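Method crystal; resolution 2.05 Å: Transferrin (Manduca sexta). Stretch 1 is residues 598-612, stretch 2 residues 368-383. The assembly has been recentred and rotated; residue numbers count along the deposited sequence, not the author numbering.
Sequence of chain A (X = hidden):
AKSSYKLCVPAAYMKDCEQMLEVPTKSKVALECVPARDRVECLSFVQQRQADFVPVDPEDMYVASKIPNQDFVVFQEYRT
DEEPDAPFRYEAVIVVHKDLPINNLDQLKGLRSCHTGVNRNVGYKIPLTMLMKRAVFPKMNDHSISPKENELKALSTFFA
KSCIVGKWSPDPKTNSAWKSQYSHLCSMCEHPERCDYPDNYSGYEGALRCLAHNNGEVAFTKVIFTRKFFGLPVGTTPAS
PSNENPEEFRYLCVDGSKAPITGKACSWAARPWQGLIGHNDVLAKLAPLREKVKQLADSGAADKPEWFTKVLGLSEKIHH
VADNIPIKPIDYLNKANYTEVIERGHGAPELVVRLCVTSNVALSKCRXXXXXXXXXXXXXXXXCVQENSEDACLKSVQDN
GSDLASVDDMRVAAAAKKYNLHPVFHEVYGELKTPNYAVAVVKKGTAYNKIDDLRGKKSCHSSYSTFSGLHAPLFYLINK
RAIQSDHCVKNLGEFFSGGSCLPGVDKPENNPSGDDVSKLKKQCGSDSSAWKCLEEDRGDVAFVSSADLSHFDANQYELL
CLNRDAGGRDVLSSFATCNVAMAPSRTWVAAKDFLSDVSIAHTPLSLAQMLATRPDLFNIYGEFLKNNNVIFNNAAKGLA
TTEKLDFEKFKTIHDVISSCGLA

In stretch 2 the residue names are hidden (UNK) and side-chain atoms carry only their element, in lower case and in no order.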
# COMPACT_ATOMS: atom_id res chain seq x y z
N VAL A 598 8.70 1.03 -12.95
CA VAL A 598 7.27 0.86 -12.70
C VAL A 598 6.97 -0.57 -12.26
O VAL A 598 6.34 -0.81 -11.22
CB VAL A 598 6.47 1.28 -13.96
CG1 VAL A 598 5.02 0.88 -13.86
CG2 VAL A 598 6.63 2.79 -14.18
N SER A 599 7.49 -1.55 -13.00
CA SER A 599 7.25 -2.94 -12.62
C SER A 599 7.80 -3.27 -11.24
O SER A 599 7.20 -4.08 -10.51
CB SER A 599 7.85 -3.86 -13.68
OG SER A 599 7.00 -3.96 -14.79
N ILE A 600 8.88 -2.62 -10.83
CA ILE A 600 9.52 -2.93 -9.55
C ILE A 600 8.81 -2.22 -8.40
O ILE A 600 8.59 -2.80 -7.32
CB ILE A 600 11.00 -2.55 -9.61
CG1 ILE A 600 11.74 -3.56 -10.51
CG2 ILE A 600 11.60 -2.50 -8.21
CD1 ILE A 600 13.23 -3.36 -10.55
N ALA A 601 8.48 -0.96 -8.60
CA ALA A 601 7.81 -0.20 -7.56
C ALA A 601 6.38 -0.65 -7.37
O ALA A 601 5.82 -0.48 -6.29
CB ALA A 601 7.84 1.29 -7.92
N HIS A 602 5.74 -1.22 -8.40
CA HIS A 602 4.30 -1.33 -8.36
C HIS A 602 3.83 -2.12 -7.14
O HIS A 602 3.04 -1.64 -6.32
CB HIS A 602 3.76 -1.97 -9.64
CG HIS A 602 2.28 -2.06 -9.67
ND1 HIS A 602 1.59 -3.15 -9.18
CD2 HIS A 602 1.34 -1.16 -10.07
CE1 HIS A 602 0.29 -2.93 -9.30
NE2 HIS A 602 0.12 -1.74 -9.84
N THR A 603 4.30 -3.36 -7.00
CA THR A 603 3.76 -4.21 -5.95
C THR A 603 4.03 -3.66 -4.55
O THR A 603 3.09 -3.61 -3.74
CB THR A 603 4.26 -5.64 -6.11
OG1 THR A 603 3.56 -6.27 -7.18
CG2 THR A 603 4.06 -6.48 -4.82
N PRO A 604 5.25 -3.25 -4.20
CA PRO A 604 5.43 -2.65 -2.87
C PRO A 604 4.61 -1.40 -2.65
O PRO A 604 4.11 -1.20 -1.53
CB PRO A 604 6.93 -2.36 -2.80
CG PRO A 604 7.48 -2.70 -4.14
CD PRO A 604 6.54 -3.62 -4.81
N LEU A 605 4.45 -0.53 -3.66
CA LEU A 605 3.66 0.69 -3.40
C LEU A 605 2.17 0.38 -3.38
O LEU A 605 1.40 1.12 -2.75
CB LEU A 605 3.93 1.78 -4.45
CG LEU A 605 5.32 2.31 -4.79
CD1 LEU A 605 5.16 3.65 -5.52
CD2 LEU A 605 6.24 2.48 -3.60
N SER A 606 1.75 -0.68 -4.07
CA SER A 606 0.35 -1.09 -3.94
C SER A 606 0.10 -1.69 -2.57
O SER A 606 -0.96 -1.49 -1.99
CB SER A 606 -0.02 -2.10 -5.01
OG SER A 606 0.12 -1.57 -6.33
N LEU A 607 1.07 -2.44 -2.04
CA LEU A 607 0.98 -2.91 -0.66
C LEU A 607 0.89 -1.75 0.31
O LEU A 607 -0.02 -1.71 1.14
CB LEU A 607 2.19 -3.77 -0.31
CG LEU A 607 2.07 -5.20 -0.83
CD1 LEU A 607 3.40 -5.97 -0.64
CD2 LEU A 607 0.91 -5.86 -0.09
N ALA A 608 1.83 -0.82 0.23
CA ALA A 608 1.89 0.27 1.19
C ALA A 608 0.58 1.05 1.19
O ALA A 608 0.10 1.48 2.24
CB ALA A 608 3.05 1.20 0.86
N GLN A 609 -0.02 1.21 0.03
CA GLN A 609 -1.21 2.05 -0.01
C GLN A 609 -2.46 1.25 0.39
O GLN A 609 -3.31 1.76 1.13
CB GLN A 609 -1.33 2.69 -1.38
CG GLN A 609 -2.21 2.02 -2.37
CD GLN A 609 -2.32 2.86 -3.64
OE1 GLN A 609 -1.80 3.98 -3.71
NE2 GLN A 609 -2.99 2.31 -4.66
N MET A 610 -2.53 -0.02 0.00
CA MET A 610 -3.61 -0.88 0.48
C MET A 610 -3.58 -1.06 1.99
O MET A 610 -4.63 -1.21 2.62
CB MET A 610 -3.50 -2.24 -0.22
CG MET A 610 -4.57 -3.21 0.20
SD MET A 610 -4.39 -4.81 -0.62
CE MET A 610 -2.76 -5.17 -0.05
N LEU A 611 -2.40 -1.10 2.60
CA LEU A 611 -2.28 -1.43 4.02
C LEU A 611 -2.14 -0.21 4.91
O LEU A 611 -2.02 -0.37 6.13
CB LEU A 611 -1.09 -2.35 4.23
CG LEU A 611 -1.30 -3.73 3.62
CD1 LEU A 611 0.05 -4.46 3.72
CD2 LEU A 611 -2.40 -4.50 4.36
N ALA A 612 -2.15 0.99 4.35
CA ALA A 612 -1.93 2.17 5.16
C ALA A 612 -3.02 2.31 6.22
O ALA A 612 -2.74 2.66 7.38
CB ALA A 612 -1.86 3.40 4.26
N UNK A 368 5.21 -14.09 3.81
CA UNK A 368 3.84 -13.82 4.26
C UNK A 368 3.27 -12.62 3.51
O UNK A 368 2.12 -12.63 3.09
c UNK A 368 3.80 -13.60 5.77
N UNK A 369 4.11 -11.62 3.27
CA UNK A 369 3.71 -10.48 2.46
C UNK A 369 3.40 -10.88 1.03
O UNK A 369 2.47 -10.36 0.41
c UNK A 369 7.20 -7.67 2.19
c UNK A 369 4.52 -8.16 1.79
s UNK A 369 5.61 -6.87 2.37
c UNK A 369 4.81 -9.43 2.51
N UNK A 370 4.18 -11.80 0.46
CA UNK A 370 3.93 -12.22 -0.92
C UNK A 370 2.58 -12.89 -1.05
O UNK A 370 1.84 -12.64 -2.00
c UNK A 370 5.00 -13.18 -1.42
o UNK A 370 4.55 -13.76 -2.60
N UNK A 371 2.26 -13.82 -0.13
CA UNK A 371 1.00 -14.54 -0.24
C UNK A 371 -0.16 -13.58 -0.05
O UNK A 371 -1.19 -13.69 -0.72
c UNK A 371 -0.22 -16.55 0.47
c UNK A 371 2.19 -16.56 0.64
c UNK A 371 0.96 -15.70 0.76
N UNK A 372 -0.01 -12.60 0.84
CA UNK A 372 -1.07 -11.62 1.01
C UNK A 372 -1.25 -10.80 -0.27
O UNK A 372 -2.36 -10.69 -0.81
c UNK A 372 -1.72 -9.61 2.37
c UNK A 372 -0.75 -10.73 2.20
c UNK A 372 -2.97 -9.86 2.89
c UNK A 372 -1.39 -8.33 2.01
c UNK A 372 -2.31 -7.32 2.13
c UNK A 372 -3.55 -7.57 2.65
c UNK A 372 -3.89 -8.84 3.03
N UNK A 373 -0.15 -10.22 -0.77
CA UNK A 373 -0.24 -9.39 -1.98
C UNK A 373 -0.91 -10.14 -3.11
O UNK A 373 -1.77 -9.60 -3.80
c UNK A 373 1.14 -8.94 -2.42
N UNK A 374 -0.52 -11.40 -3.31
CA UNK A 374 -1.11 -12.17 -4.40
C UNK A 374 -2.60 -12.35 -4.19
O UNK A 374 -3.39 -12.16 -5.11
c UNK A 374 -1.94 -15.31 -5.39
c UNK A 374 -0.98 -14.34 -5.63
c UNK A 374 -0.44 -13.53 -4.52
c UNK A 374 -2.42 -16.06 -6.43
c UNK A 374 -1.95 -15.85 -7.72
c UNK A 374 -0.52 -14.15 -6.91
c UNK A 374 -1.00 -14.89 -7.95
N UNK A 375 -3.00 -12.76 -2.98
CA UNK A 375 -4.42 -12.95 -2.71
C UNK A 375 -5.20 -11.65 -2.87
O UNK A 375 -6.43 -11.70 -2.99
o UNK A 375 -4.16 -12.56 -0.33
c UNK A 375 -4.62 -13.49 -1.29
N UNK A 376 -4.53 -10.50 -2.85
CA UNK A 376 -5.19 -9.20 -2.95
C UNK A 376 -5.03 -8.58 -4.33
O UNK A 376 -5.11 -7.35 -4.46
c UNK A 376 -8.04 -8.65 1.74
c UNK A 376 -5.02 -8.67 -0.45
n UNK A 376 -6.93 -8.96 1.08
c UNK A 376 -6.44 -8.26 -0.11
n UNK A 376 -8.39 -9.35 2.82
n UNK A 376 -8.78 -7.63 1.35
c UNK A 376 -4.63 -8.27 -1.88
N UNK A 377 -4.74 -9.39 -5.34
CA UNK A 377 -4.75 -9.00 -6.74
C UNK A 377 -3.65 -8.00 -7.09
O UNK A 377 -3.78 -7.24 -8.06
c UNK A 377 -6.11 -8.44 -7.18
c UNK A 377 -6.29 -8.53 -8.70
o UNK A 377 -6.48 -7.51 -9.37
o UNK A 377 -6.16 -9.66 -9.22
N UNK A 378 -2.56 -8.00 -6.33
CA UNK A 378 -1.41 -7.14 -6.63
C UNK A 378 -0.44 -7.97 -7.46
O UNK A 378 -0.18 -9.13 -7.12
c UNK A 378 -1.75 -5.78 -4.57
c UNK A 378 -0.75 -6.62 -5.35
c UNK A 378 -1.15 -5.24 -3.28
c UNK A 378 0.52 -5.82 -5.66
N UNK A 379 0.02 -7.40 -8.58
CA UNK A 379 0.83 -8.09 -9.58
C UNK A 379 1.85 -7.07 -10.08
O UNK A 379 1.47 -5.92 -10.39
c UNK A 379 -0.53 -10.93 -9.98
c UNK A 379 -0.00 -8.61 -10.76
c UNK A 379 -1.09 -9.58 -10.37
n UNK A 379 -1.60 -11.91 -9.83
c UNK A 379 -2.38 -12.03 -8.75
n UNK A 379 -2.20 -11.23 -7.70
n UNK A 379 -3.33 -12.97 -8.72
N UNK A 380 3.12 -7.44 -10.20
CA UNK A 380 3.81 -8.74 -10.12
C UNK A 380 3.79 -9.48 -8.78
O UNK A 380 3.74 -8.91 -7.69
c UNK A 380 4.06 -6.35 -10.50
c UNK A 380 5.26 -8.37 -10.47
c UNK A 380 5.39 -6.94 -10.15
N UNK A 381 3.81 -10.81 -8.92
CA UNK A 381 3.97 -11.69 -7.78
C UNK A 381 5.28 -11.38 -7.11
O UNK A 381 6.32 -11.21 -7.77
c UNK A 381 2.54 -13.49 -8.77
c UNK A 381 2.55 -14.59 -9.81
c UNK A 381 4.30 -14.12 -7.11
c UNK A 381 3.92 -13.16 -8.24
N UNK A 382 5.26 -11.34 -5.79
CA UNK A 382 6.47 -11.06 -5.02
C UNK A 382 7.18 -12.38 -4.72
O UNK A 382 6.60 -13.31 -4.15
c UNK A 382 7.25 -9.96 -2.79
c UNK A 382 6.65 -9.47 -1.49
c UNK A 382 8.16 -8.91 -3.37
c UNK A 382 6.13 -10.30 -3.74
N UNK A 383 8.44 -12.46 -5.12
CA UNK A 383 9.25 -13.57 -4.67
C UNK A 383 10.30 -13.04 -3.70
O UNK A 383 10.57 -11.84 -3.64
c UNK A 383 9.88 -14.29 -5.85
o UNK A 383 11.09 -16.26 -6.34
c UNK A 383 10.50 -15.61 -5.46
o UNK A 383 10.38 -15.99 -4.27

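Position 368 carries one side-chain carbon, out of reach of stretch 1: Ala368. Position 369 has an unbranched chain of two carbons, a sulfur and a carbon, which reaches Leu607 and fits only methionine; Met369 CG lies 3.5 Å from Leu607 CD1. At 370, there are one carbon and one oxygen; the CA-to-CB bond points away from stretch 1 and the side chain makes no contact, giving Ser370. Position 371 has a carbon bearing two more, with no contact, so Val371.

Position 372 shows a carbon and a six-carbon ring without oxygen, touching Leu607, Met610 and Leu611: Phe372. Its ring meets Leu607 CD2 at the edge, CD2 to CD2 4.0 Å, while its CE2 lies 3.6 Å from Leu611 CD2 and a tight 3.1 Å from Met610 CE. Position 373 holds a single carbon, 3.9 Å from Leu607 CD2, and is Ala373. The CA atoms of Ala373 and Leu607 lie 6.7 Å apart.

Position 374 is another carbon plus six-carbon ring, out of reach: Phe374. Position 375, one carbon and one oxygen without contact, is Ser375, whose OG donates to Phe372 O at 2.6 Å. Position 376 has three carbons, a nitrogen, and a carbon bearing two nitrogens, and it touches Met610. This is Arg376, the first residue to leave helical geometry; its CB packs 3.7 Å from Met610 SD, and its guanidinium bonds elsewhere in the structure. At 377, two carbons, the second with two oxygens, make no contact; this is Asp377.

Position 378 has four carbons forked at the first, one arm two carbons long, against Thr603, Ser606, Leu607 and Met610: Ile378. The long arm ends at CD1, 3.6 Å from Met610 CE and 3.8 Å from Leu607 CD2; the short arm's CG2 sits 3.4 Å from Thr603 OG1. Position 379 has three carbons, a nitrogen and a carbon bearing two nitrogens, its CA-to-CB bond directed away from stretch 1. Arg379 turns NH1 back to Phe374 O and Ile378 O, both at 3.0 Å, bracing the loop.

Position 380 closes three carbons onto its own nitrogen, beside Ser599 and Thr603: Pro380, after a cis peptide bond. Its CG lies 3.4 Å from Ser599 O. At 381, four carbons fork at the first; the CA-to-CB bond points away and the side chain makes no contact: Ile381. At 382 four carbons fork at the second, near Thr603, giving Leu382, whose CB is 4.5 Å from Thr603 CG2. Position 383, two carbons and two oxygens, is Asp383, out of reach.

The rule is greasy packing plus one polar pin. Helices crossing at 83° share a patch built on Leu607 and Met610, Ile378 extends it from the loop, and Thr603 OG1 donates to Pro380 O at 2.7 Å, the contact's one assigned hydrogen bond.

Stretch 2, residues 368-383: AMSVFAFSRDIRPILD
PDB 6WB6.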